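Local coordinates for protein TqaA (Penicillium aethiopicum, PDB 5EGF) that ends in a condensation-like domain, the part present here, that probably closes and releases the peptide of a fungal nonribosomal peptide synthetase as a ring, at residues P428-W433 / S451-Q456; A239-P244 / T382-I387. The protein carries 2 engineered substitutions. All coordinates share one frame; numbering follows the deposited sequence.

Contact 1 of 2, residues P428-W433 / S451-Q456; sequences PLDEVW and SRVLGQ. With C8E ((hydroxyethyloxy)tri(ethyloxy)octane), chain B.
Leu429 meets Val453 through its backbone alone: its carbonyl O lies 4.0 Å from CG2 of Val453, while its own side chain turns to the other face and packs on Arg64. Asp430 takes over the contact with its main chain, its carbonyl O sitting 3.7 Å from Val453 CG1 and equally near CG2, so the forked valine tip straddles one oxygen. Its carboxylate suits this exposed edge, where Arg452, 6.1 Å away from OD1 to NE, might lend weak electrostatic attraction without a salt bridge; Arg452 NH1 is itself salt-bridged to Glu457 of the second subunit. Glu431 points away from the partner segment, and its OE2 ties the turn together. It accepts hydrogen bonds from Leu429 N and, on its anti lone pair, from Trp433 NE1 at 2.7 Å, the carboxylate oxygen lying 19° out of the indole plane; Arg64 adds a salt bridge, so this buried carboxylate is likely to stay charged. Val432 opens strand 432-438 and supplies both its methyls. CG2 rests 3.8 Å from CG1 of Val453, a methyl swung across because it stands anti to its residue's backbone N (chi1 163°), whereas CG1 reaches CD2 of Leu454 at 3.9 Å, the two side chains crossing at about a right angle. An alanine at Val453 lacks both methyls, which would probably leave Val432 CG2 without its CG1 neighbour and a gap beside the Asp430 carbonyl. The joint links the start of one central strand to the connection between strand 443-450 and helix 456-475, with Gly455 at the N-cap position. Since no hydrogen bond crosses it, cohesion rests on branched aliphatic packing, and an ethylene-oxide part of the detergent lies against that apolar surface, its C16 3.8 Å from Val432 CG2.

Contact 2 of 2, residues A239-P244 / T382-I387; sequences AKMAVP and TPLSLI. With C8E ((hydroxyethyloxy)tri(ethyloxy)octane), chain B; EDO (1,2-ethanediol), chain Y.
Met241 and Thr382 reach toward each other tip to tip where the loop ahead of strand 265-272 lies against the lead-in to strand 386-390, beside the mixed six-stranded sheet to which that strand belongs, in a condensation domain of the CoA-dependent acyltransferase superfamily. The apolar part of the contact belongs mainly to Met241, a selenomethionine. Its chain runs out extended, CG anti to the backbone N (chi1 -174°), then bends at the selenium, which brings CE to 3.5 Å from Thr382 CG2 and leaves SE 3.9 Å from Leu384 CD2. The long, unbranched chain can reach both Thr382 and Leu384. Thr382 turns its methyl to CE, while its OG1 hydrogen-bonds Pro379 O.

Polar cohesion is indirect. One water donates to Ala242 O at 2.6 Å and also hydrogen-bonds Ser385 OG, joining the segments in place of a direct bond. A 1,2-ethanediol, probably from the crystallisation liquor, lies beside the water: Ser385 N gives its O1 a straight 2.8 Å bond (180°), and its O2 makes a weak one to Ala242 O. Ser385, short and polar, offers its N to the diol and its OG to the water. Val243 faces a second subunit, its O bonded to His298 there.

The detergent lies along Pro244, its ether O12 3.5 Å from CG, and the same Pro244 CG presses on Ser385 CB at 3.5 Å, tighter than usual for two carbons.

Overall arrangement
Contact 1 is partly buried, contact 2 lies at the surface, yet both hold the same six-stranded sheet, in which strands 432-438 and 386-390 are parallel neighbours. Their centres are 14 Å apart, and they meet directly: Val432 N to Ser385 O (2.9 Å) and Val432 O to Ile387 N (2.8 Å) are probable hydrogen bonds, so Val432 packs in contact 1 with its side chain and pairs with contact 2 through its backbone. Neither has a direct hydrogen bond between its own segments. Contact 1 relies on aliphatic branches, contact 2 adds a water bridge and, in this crystal, a bound diol, and both touch a detergent molecule and the second subunit.

Contact 1 of 2, residues P428-W433 / S451-Q456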
ATOM      1  N   PRO C 428       2.420  20.537 -15.567  1.00 37.21           N
ATOM      2  CA  PRO C 428       1.129  20.996 -16.101  1.00 32.72           C
ATOM      3  C   PRO C 428       0.085  21.065 -14.994  1.00 37.59           C
ATOM      4  O   PRO C 428       0.288  20.465 -13.921  1.00 36.93           O
ATOM      5  CB  PRO C 428       0.749  19.908 -17.117  1.00 33.14           C
ATOM      6  CG  PRO C 428       2.054  19.257 -17.502  1.00 33.42           C
ATOM      7  CD  PRO C 428       2.906  19.312 -16.233  1.00 36.69           C
ATOM      8  N   LEU C 429      -0.987  21.820 -15.235  1.00 41.90           N
ATOM      9  CA  LEU C 429      -2.085  21.923 -14.283  1.00 41.79           C
ATOM     10  C   LEU C 429      -3.196  20.940 -14.653  1.00 40.39           C
ATOM     11  O   LEU C 429      -3.019  19.727 -14.521  1.00 42.12           O
ATOM     12  CB  LEU C 429      -2.609  23.360 -14.213  1.00 40.84           C
ATOM     13  CG  LEU C 429      -1.986  24.379 -13.249  1.00 47.58           C
ATOM     14  CD1 LEU C 429      -0.512  24.154 -12.952  1.00 44.15           C
ATOM     15  CD2 LEU C 429      -2.194  25.767 -13.818  1.00 45.17           C
ATOM     16  N   ASP C 430      -4.340  21.432 -15.115  1.00 51.74           N
ATOM     17  CA  ASP C 430      -5.417  20.516 -15.502  1.00 54.53           C
ATOM     18  C   ASP C 430      -5.376  20.210 -16.983  1.00 48.19           C
ATOM     19  O   ASP C 430      -6.122  19.378 -17.467  1.00 50.09           O
ATOM     20  CB  ASP C 430      -6.803  21.042 -15.099  1.00 57.08           C
ATOM     21  CG  ASP C 430      -7.065  20.912 -13.604  1.00 66.82           C
ATOM     22  OD1 ASP C 430      -6.678  19.874 -13.018  1.00 68.51           O
ATOM     23  OD2 ASP C 430      -7.640  21.855 -13.011  1.00 66.29           O
ATOM     24  N   GLU C 431      -4.471  20.861 -17.695  1.00 31.60           N
ATOM     25  CA  GLU C 431      -4.421  20.714 -19.145  1.00 35.25           C
ATOM     26  C   GLU C 431      -3.533  19.558 -19.625  1.00 32.99           C
ATOM     27  O   GLU C 431      -2.672  19.047 -18.911  1.00 33.17           O
ATOM     28  CB  GLU C 431      -3.990  22.037 -19.814  1.00 31.89           C
ATOM     29  CG  GLU C 431      -2.463  22.325 -19.838  1.00 30.63           C
ATOM     30  CD  GLU C 431      -1.900  22.667 -18.459  1.00 35.12           C
ATOM     31  OE1 GLU C 431      -2.705  23.055 -17.588  1.00 34.58           O
ATOM     32  OE2 GLU C 431      -0.658  22.548 -18.241  1.00 31.09           O
ATOM     33  N   VAL C 432      -3.746  19.179 -20.869  1.00 34.76           N
ATOM     34  CA  VAL C 432      -2.955  18.152 -21.521  1.00 34.36           C
ATOM     35  C   VAL C 432      -2.165  18.823 -22.639  1.00 34.37           C
ATOM     36  O   VAL C 432      -2.758  19.556 -23.466  1.00 34.54           O
ATOM     37  CB  VAL C 432      -3.876  17.089 -22.173  1.00 33.60           C
ATOM     38  CG1 VAL C 432      -3.065  16.114 -23.019  1.00 27.24           C
ATOM     39  CG2 VAL C 432      -4.719  16.382 -21.124  1.00 31.27           C
ATOM     40  N   TRP C 433      -0.855  18.577 -22.675  1.00 26.01           N
ATOM     41  CA  TRP C 433      -0.017  19.072 -23.763  1.00 28.95           C
ATOM     42  C   TRP C 433       0.290  17.927 -24.709  1.00 33.83           C
ATOM     43  O   TRP C 433       0.495  16.775 -24.272  1.00 32.09           O
ATOM     44  CB  TRP C 433       1.307  19.638 -23.234  1.00 28.16           C
ATOM     45  CG  TRP C 433       1.148  20.840 -22.297  1.00 25.80           C
ATOM     46  CD1 TRP C 433       0.815  20.814 -20.970  1.00 25.50           C
ATOM     47  CD2 TRP C 433       1.303  22.220 -22.640  1.00 24.65           C
ATOM     48  NE1 TRP C 433       0.754  22.089 -20.467  1.00 29.13           N
ATOM     49  CE2 TRP C 433       1.036  22.975 -21.480  1.00 27.67           C
ATOM     50  CE3 TRP C 433       1.600  22.895 -23.835  1.00 26.00           C
ATOM     51  CZ2 TRP C 433       1.088  24.382 -21.468  1.00 24.31           C
ATOM     52  CZ3 TRP C 433       1.655  24.283 -23.820  1.00 27.52           C
ATOM     53  CH2 TRP C 433       1.409  25.008 -22.635  1.00 24.12           C
ATOM     54  N   SER C 451      -0.801  12.894 -13.938  1.00 38.83           N
ATOM     55  CA  SER C 451      -1.346  11.540 -13.948  1.00 39.93           C
ATOM     56  C   SER C 451      -2.807  11.522 -13.516  1.00 39.59           C
ATOM     57  O   SER C 451      -3.560  10.638 -13.922  1.00 39.67           O
ATOM     58  CB  SER C 451      -0.522  10.591 -13.052  1.00 43.57           C
ATOM     59  OG  SER C 451      -0.536  11.004 -11.694  1.00 41.21           O
ATOM     60  N   ARG C 452      -3.210  12.489 -12.695  1.00 51.16           N
ATOM     61  CA  ARG C 452      -4.596  12.558 -12.241  1.00 53.12           C
ATOM     62  C   ARG C 452      -5.556  12.957 -13.399  1.00 51.40           C
ATOM     63  O   ARG C 452      -6.748  12.620 -13.411  1.00 55.30           O
ATOM     64  CB  ARG C 452      -4.711  13.510 -11.041  1.00 55.61           C
ATOM     65  CG  ARG C 452      -6.151  13.916 -10.720  1.00 64.68           C
ATOM     66  CD  ARG C 452      -6.263  15.367 -10.237  1.00 75.54           C
ATOM     67  NE  ARG C 452      -6.697  15.455  -8.842  1.00 83.43           N
ATOM     68  CZ  ARG C 452      -7.944  15.239  -8.428  1.00 81.11           C
ATOM     69  NH1 ARG C 452      -8.884  14.906  -9.306  1.00 77.39           N
ATOM     70  NH2 ARG C 452      -8.249  15.351  -7.138  1.00 79.70           N
ATOM     71  N   VAL C 453      -5.000  13.648 -14.387  1.00 41.89           N
ATOM     72  CA  VAL C 453      -5.747  14.149 -15.529  1.00 39.30           C
ATOM     73  C   VAL C 453      -5.845  13.123 -16.648  1.00 40.67           C
ATOM     74  O   VAL C 453      -6.914  12.887 -17.237  1.00 40.43           O
ATOM     75  CB  VAL C 453      -5.067  15.415 -16.069  1.00 34.60           C
ATOM     76  CG1 VAL C 453      -5.544  15.709 -17.465  1.00 36.93           C
ATOM     77  CG2 VAL C 453      -5.354  16.559 -15.141  1.00 37.37           C
ATOM     78  N   LEU C 454      -4.708  12.526 -16.957  1.00 42.53           N
ATOM     79  CA  LEU C 454      -4.619  11.527 -18.004  1.00 41.23           C
ATOM     80  C   LEU C 454      -3.686  10.457 -17.462  1.00 42.25           C
ATOM     81  O   LEU C 454      -2.488  10.714 -17.264  1.00 42.79           O
ATOM     82  CB  LEU C 454      -4.002  12.173 -19.232  1.00 37.98           C
ATOM     83  CG  LEU C 454      -4.264  11.578 -20.616  1.00 44.22           C
ATOM     84  CD1 LEU C 454      -5.755  11.462 -20.898  1.00 42.31           C
ATOM     85  CD2 LEU C 454      -3.600  12.451 -21.668  1.00 38.21           C
ATOM     86  N   GLY C 455      -4.212   9.269 -17.184  1.00 38.61           N
ATOM     87  CA  GLY C 455      -3.383   8.218 -16.603  1.00 36.04           C
ATOM     88  C   GLY C 455      -2.423   7.638 -17.622  1.00 38.28           C
ATOM     89  O   GLY C 455      -2.656   7.751 -18.840  1.00 38.05           O
ATOM     90  N   GLN C 456      -1.361   7.003 -17.131  1.00 43.70           N
ATOM     91  CA  GLN C 456      -0.322   6.467 -18.000  1.00 43.67           C
ATOM     92  C   GLN C 456      -0.845   5.705 -19.209  1.00 45.38           C
ATOM     93  O   GLN C 456      -0.383   5.928 -20.326  1.00 47.76           O
ATOM     94  CB  GLN C 456       0.652   5.581 -17.227  1.00 46.76           C
ATOM     95  CG  GLN C 456       1.820   5.117 -18.079  1.00 45.37           C
ATOM     96  CD  GLN C 456       2.610   6.281 -18.655  1.00 44.41           C
ATOM     97  OE1 GLN C 456       3.366   6.939 -17.948  1.00 49.03           O
ATOM     98  NE2 GLN C 456       2.429   6.541 -19.951  1.00 44.39           N
TER
HETATM   99  C1  C8E B 509     -20.279  11.371 -17.493  1.00 42.77           C
HETATM  100  C2  C8E B 509     -19.456  11.522 -18.765  1.00 42.77           C
HETATM  101  C3  C8E B 509     -18.728  12.851 -18.813  1.00 42.77           C
HETATM  102  C4  C8E B 509     -19.178  13.598 -20.052  1.00 42.77           C
HETATM  103  C5  C8E B 509     -18.101  13.483 -21.113  1.00 42.77           C
HETATM  104  C6  C8E B 509     -16.953  14.396 -20.743  1.00 42.77           C
HETATM  105  C7  C8E B 509     -15.842  14.295 -21.769  1.00 42.77           C
HETATM  106  C8  C8E B 509     -15.078  15.604 -21.745  1.00 42.77           C
HETATM  107  O9  C8E B 509     -14.867  16.106 -23.046  1.00 42.77           O
HETATM  108  C10 C8E B 509     -13.491  16.033 -23.370  1.00 42.77           C
HETATM  109  C11 C8E B 509     -12.890  17.385 -23.728  1.00 42.77           C
HETATM  110  O12 C8E B 509     -11.764  17.614 -22.893  1.00 42.77           O
HETATM  111  C13 C8E B 509     -10.513  17.463 -23.525  1.00 42.77           C
HETATM  112  C14 C8E B 509      -9.378  17.459 -22.495  1.00 42.77           C
HETATM  113  O15 C8E B 509      -9.584  16.451 -21.521  1.00 42.77           O
HETATM  114  C16 C8E B 509      -8.451  15.684 -21.160  1.00 42.77           C
HETATM  115  C17 C8E B 509      -8.870  14.652 -20.111  1.00 42.77           C
HETATM  116  O18 C8E B 509      -8.904  13.331 -20.610  1.00 42.77           O
HETATM  117  C19 C8E B 509      -9.443  12.479 -19.621  1.00 42.77           C
HETATM  118  C20 C8E B 509     -10.578  11.547 -20.074  1.00 42.77           C
HETATM  119  O21 C8E B 509     -11.001  11.765 -21.402  1.00 42.77           O

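Contact 2 of 2, residues A239-P244 / T382-I387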
ATOM      1  N   ALA C 239     -18.971  28.561 -32.345  1.00 40.70           N
ATOM      2  CA  ALA C 239     -18.164  27.486 -31.770  1.00 35.10           C
ATOM      3  C   ALA C 239     -18.507  27.160 -30.323  1.00 35.94           C
ATOM      4  O   ALA C 239     -18.735  28.061 -29.514  1.00 37.28           O
ATOM      5  CB  ALA C 239     -16.676  27.811 -31.887  1.00 33.91           C
ATOM      6  N   LYS C 240     -18.528  25.869 -29.992  1.00 36.91           N
ATOM      7  CA  LYS C 240     -18.494  25.450 -28.586  1.00 38.70           C
ATOM      8  C   LYS C 240     -17.197  24.677 -28.319  1.00 33.89           C
ATOM      9  O   LYS C 240     -16.874  23.715 -29.016  1.00 35.06           O
ATOM     10  CB  LYS C 240     -19.711  24.609 -28.211  1.00 38.31           C
ATOM     11  CG  LYS C 240     -21.048  25.167 -28.692  1.00 41.77           C
ATOM     12  CD  LYS C 240     -22.192  24.397 -28.064  1.00 40.23           C
ATOM     13  CE  LYS C 240     -22.061  24.406 -26.552  1.00 45.51           C
ATOM     14  NZ  LYS C 240     -23.381  24.309 -25.891  1.00 42.52           N
HETATM   15  N   MSE C 241     -16.431  25.124 -27.343  1.00 39.59           N
HETATM   16  CA  MSE C 241     -15.235  24.390 -26.973  1.00 42.74           C
HETATM   17  C   MSE C 241     -15.577  23.333 -25.932  1.00 42.02           C
HETATM   18  O   MSE C 241     -16.186  23.648 -24.906  1.00 42.14           O
HETATM   19  CB  MSE C 241     -14.175  25.314 -26.427  1.00 38.34           C
HETATM   20  CG  MSE C 241     -12.881  24.576 -26.189  1.00 43.88           C
HETATM   21 SE   MSE C 241     -11.423  25.830 -25.879  1.00 57.03          SE
HETATM   22  CE  MSE C 241     -12.054  26.545 -24.156  1.00 48.16           C
ATOM     23  N   ALA C 242     -15.220  22.085 -26.205  1.00 32.44           N
ATOM     24  CA  ALA C 242     -15.493  20.995 -25.255  1.00 35.78           C
ATOM     25  C   ALA C 242     -14.780  21.175 -23.908  1.00 36.79           C
ATOM     26  O   ALA C 242     -13.771  21.862 -23.825  1.00 34.85           O
ATOM     27  CB  ALA C 242     -15.159  19.633 -25.871  1.00 32.18           C
ATOM     28  N   VAL C 243     -15.322  20.553 -22.864  1.00 42.87           N
ATOM     29  CA  VAL C 243     -14.845  20.764 -21.508  1.00 40.84           C
ATOM     30  C   VAL C 243     -14.717  19.431 -20.770  1.00 43.36           C
ATOM     31  O   VAL C 243     -15.703  18.717 -20.600  1.00 43.04           O
ATOM     32  CB  VAL C 243     -15.793  21.685 -20.716  1.00 43.67           C
ATOM     33  CG1 VAL C 243     -15.228  21.956 -19.318  1.00 44.48           C
ATOM     34  CG2 VAL C 243     -16.032  23.000 -21.464  1.00 42.04           C
ATOM     35  N   PRO C 244     -13.498  19.099 -20.324  1.00 39.50           N
ATOM     36  CA  PRO C 244     -13.222  17.829 -19.632  1.00 38.72           C
ATOM     37  C   PRO C 244     -14.121  17.664 -18.408  1.00 36.45           C
ATOM     38  O   PRO C 244     -14.512  18.659 -17.789  1.00 36.07           O
ATOM     39  CB  PRO C 244     -11.775  17.983 -19.144  1.00 41.17           C
ATOM     40  CG  PRO C 244     -11.220  19.176 -19.815  1.00 38.63           C
ATOM     41  CD  PRO C 244     -12.356  20.029 -20.307  1.00 38.94           C
ATOM     42  N   THR C 382     -11.692  31.121 -18.716  1.00 43.22           N
ATOM     43  CA  THR C 382     -11.806  29.796 -19.308  1.00 39.71           C
ATOM     44  C   THR C 382     -10.410  29.244 -19.676  1.00 41.62           C
ATOM     45  O   THR C 382      -9.694  29.852 -20.478  1.00 41.75           O
ATOM     46  CB  THR C 382     -12.730  29.875 -20.534  1.00 42.63           C
ATOM     47  OG1 THR C 382     -14.072  30.125 -20.092  1.00 39.27           O
ATOM     48  CG2 THR C 382     -12.681  28.599 -21.369  1.00 38.05           C
ATOM     49  N   PRO C 383      -9.998  28.110 -19.061  1.00 44.78           N
ATOM     50  CA  PRO C 383      -8.685  27.548 -19.421  1.00 42.63           C
ATOM     51  C   PRO C 383      -8.766  26.763 -20.739  1.00 39.75           C
ATOM     52  O   PRO C 383      -9.852  26.312 -21.110  1.00 40.54           O
ATOM     53  CB  PRO C 383      -8.392  26.595 -18.267  1.00 41.79           C
ATOM     54  CG  PRO C 383      -9.776  26.120 -17.824  1.00 43.08           C
ATOM     55  CD  PRO C 383     -10.692  27.306 -18.030  1.00 41.36           C
ATOM     56  N   LEU C 384      -7.649  26.666 -21.460  1.00 40.82           N
ATOM     57  CA  LEU C 384      -7.522  25.716 -22.561  1.00 39.71           C
ATOM     58  C   LEU C 384      -7.147  24.361 -21.926  1.00 40.33           C
ATOM     59  O   LEU C 384      -6.286  24.299 -21.028  1.00 40.15           O
ATOM     60  CB  LEU C 384      -6.458  26.160 -23.562  1.00 40.12           C
ATOM     61  CG  LEU C 384      -6.647  27.438 -24.386  1.00 41.13           C
ATOM     62  CD1 LEU C 384      -5.350  27.740 -25.143  1.00 35.71           C
ATOM     63  CD2 LEU C 384      -7.849  27.331 -25.352  1.00 39.15           C
ATOM     64  N   SER C 385      -7.826  23.295 -22.346  1.00 38.45           N
ATOM     65  CA  SER C 385      -7.685  22.012 -21.689  1.00 40.98           C
ATOM     66  C   SER C 385      -6.820  21.036 -22.498  1.00 40.48           C
ATOM     67  O   SER C 385      -6.265  20.090 -21.935  1.00 37.50           O
ATOM     68  CB  SER C 385      -9.057  21.419 -21.367  1.00 42.28           C
ATOM     69  OG  SER C 385      -9.742  21.031 -22.545  1.00 42.85           O
ATOM     70  N   LEU C 386      -6.719  21.276 -23.806  1.00 33.14           N
ATOM     71  CA  LEU C 386      -5.796  20.558 -24.678  1.00 30.67           C
ATOM     72  C   LEU C 386      -4.966  21.560 -25.487  1.00 33.87           C
ATOM     73  O   LEU C 386      -5.526  22.409 -26.207  1.00 37.30           O
ATOM     74  CB  LEU C 386      -6.551  19.631 -25.623  1.00 28.96           C
ATOM     75  CG  LEU C 386      -5.743  18.782 -26.614  1.00 35.68           C
ATOM     76  CD1 LEU C 386      -4.845  17.801 -25.862  1.00 32.36           C
ATOM     77  CD2 LEU C 386      -6.658  18.033 -27.600  1.00 30.44           C
ATOM     78  N   ILE C 387      -3.638  21.466 -25.372  1.00 34.26           N
ATOM     79  CA  ILE C 387      -2.740  22.363 -26.104  1.00 33.57           C
ATOM     80  C   ILE C 387      -1.761  21.600 -26.987  1.00 35.17           C
ATOM     81  O   ILE C 387      -0.900  20.887 -26.488  1.00 34.81           O
ATOM     82  CB  ILE C 387      -1.937  23.307 -25.145  1.00 32.82           C
ATOM     83  CG1 ILE C 387      -2.873  24.074 -24.222  1.00 34.98           C
ATOM     84  CG2 ILE C 387      -1.046  24.278 -25.914  1.00 34.99           C
ATOM     85  CD1 ILE C 387      -2.166  25.154 -23.376  1.00 37.15           C
TER
HETATM   86  C1  C8E B 509     -20.279  11.371 -17.493  1.00 42.77           C
HETATM   87  C2  C8E B 509     -19.456  11.522 -18.765  1.00 42.77           C
HETATM   88  C3  C8E B 509     -18.728  12.851 -18.813  1.00 42.77           C
HETATM   89  C4  C8E B 509     -19.178  13.598 -20.052  1.00 42.77           C
HETATM   90  C5  C8E B 509     -18.101  13.483 -21.113  1.00 42.77           C
HETATM   91  C6  C8E B 509     -16.953  14.396 -20.743  1.00 42.77           C
HETATM   92  C7  C8E B 509     -15.842  14.295 -21.769  1.00 42.77           C
HETATM   93  C8  C8E B 509     -15.078  15.604 -21.745  1.00 42.77           C
HETATM   94  O9  C8E B 509     -14.867  16.106 -23.046  1.00 42.77           O
HETATM   95  C10 C8E B 509     -13.491  16.033 -23.370  1.00 42.77           C
HETATM   96  C11 C8E B 509     -12.890  17.385 -23.728  1.00 42.77           C
HETATM   97  O12 C8E B 509     -11.764  17.614 -22.893  1.00 42.77           O
HETATM   98  C13 C8E B 509     -10.513  17.463 -23.525  1.00 42.77           C
HETATM   99  C14 C8E B 509      -9.378  17.459 -22.495  1.00 42.77           C
HETATM  100  O15 C8E B 509      -9.584  16.451 -21.521  1.00 42.77           O
HETATM  101  C16 C8E B 509      -8.451  15.684 -21.160  1.00 42.77           C
HETATM  102  C17 C8E B 509      -8.870  14.652 -20.111  1.00 42.77           C
HETATM  103  O18 C8E B 509      -8.904  13.331 -20.610  1.00 42.77           O
HETATM  104  C19 C8E B 509      -9.443  12.479 -19.621  1.00 42.77           C
HETATM  105  C20 C8E B 509     -10.578  11.547 -20.074  1.00 42.77           C
HETATM  106  O21 C8E B 509     -11.001  11.765 -21.402  1.00 42.77           O
HETATM  107  C1  EDO Y 502      -9.201  22.808 -25.682  1.00 59.05           C
HETATM  108  O1  EDO Y 502      -9.529  23.533 -24.496  1.00 59.05           O
HETATM  109  C2  EDO Y 502      -9.857  21.425 -25.650  1.00 59.05           C
HETATM  110  O2  EDO Y 502     -11.281  21.554 -25.532  1.00 59.05           O
HETATM  111  O   HOH W   1     -11.698  22.813 -22.659  1.00 29.22           O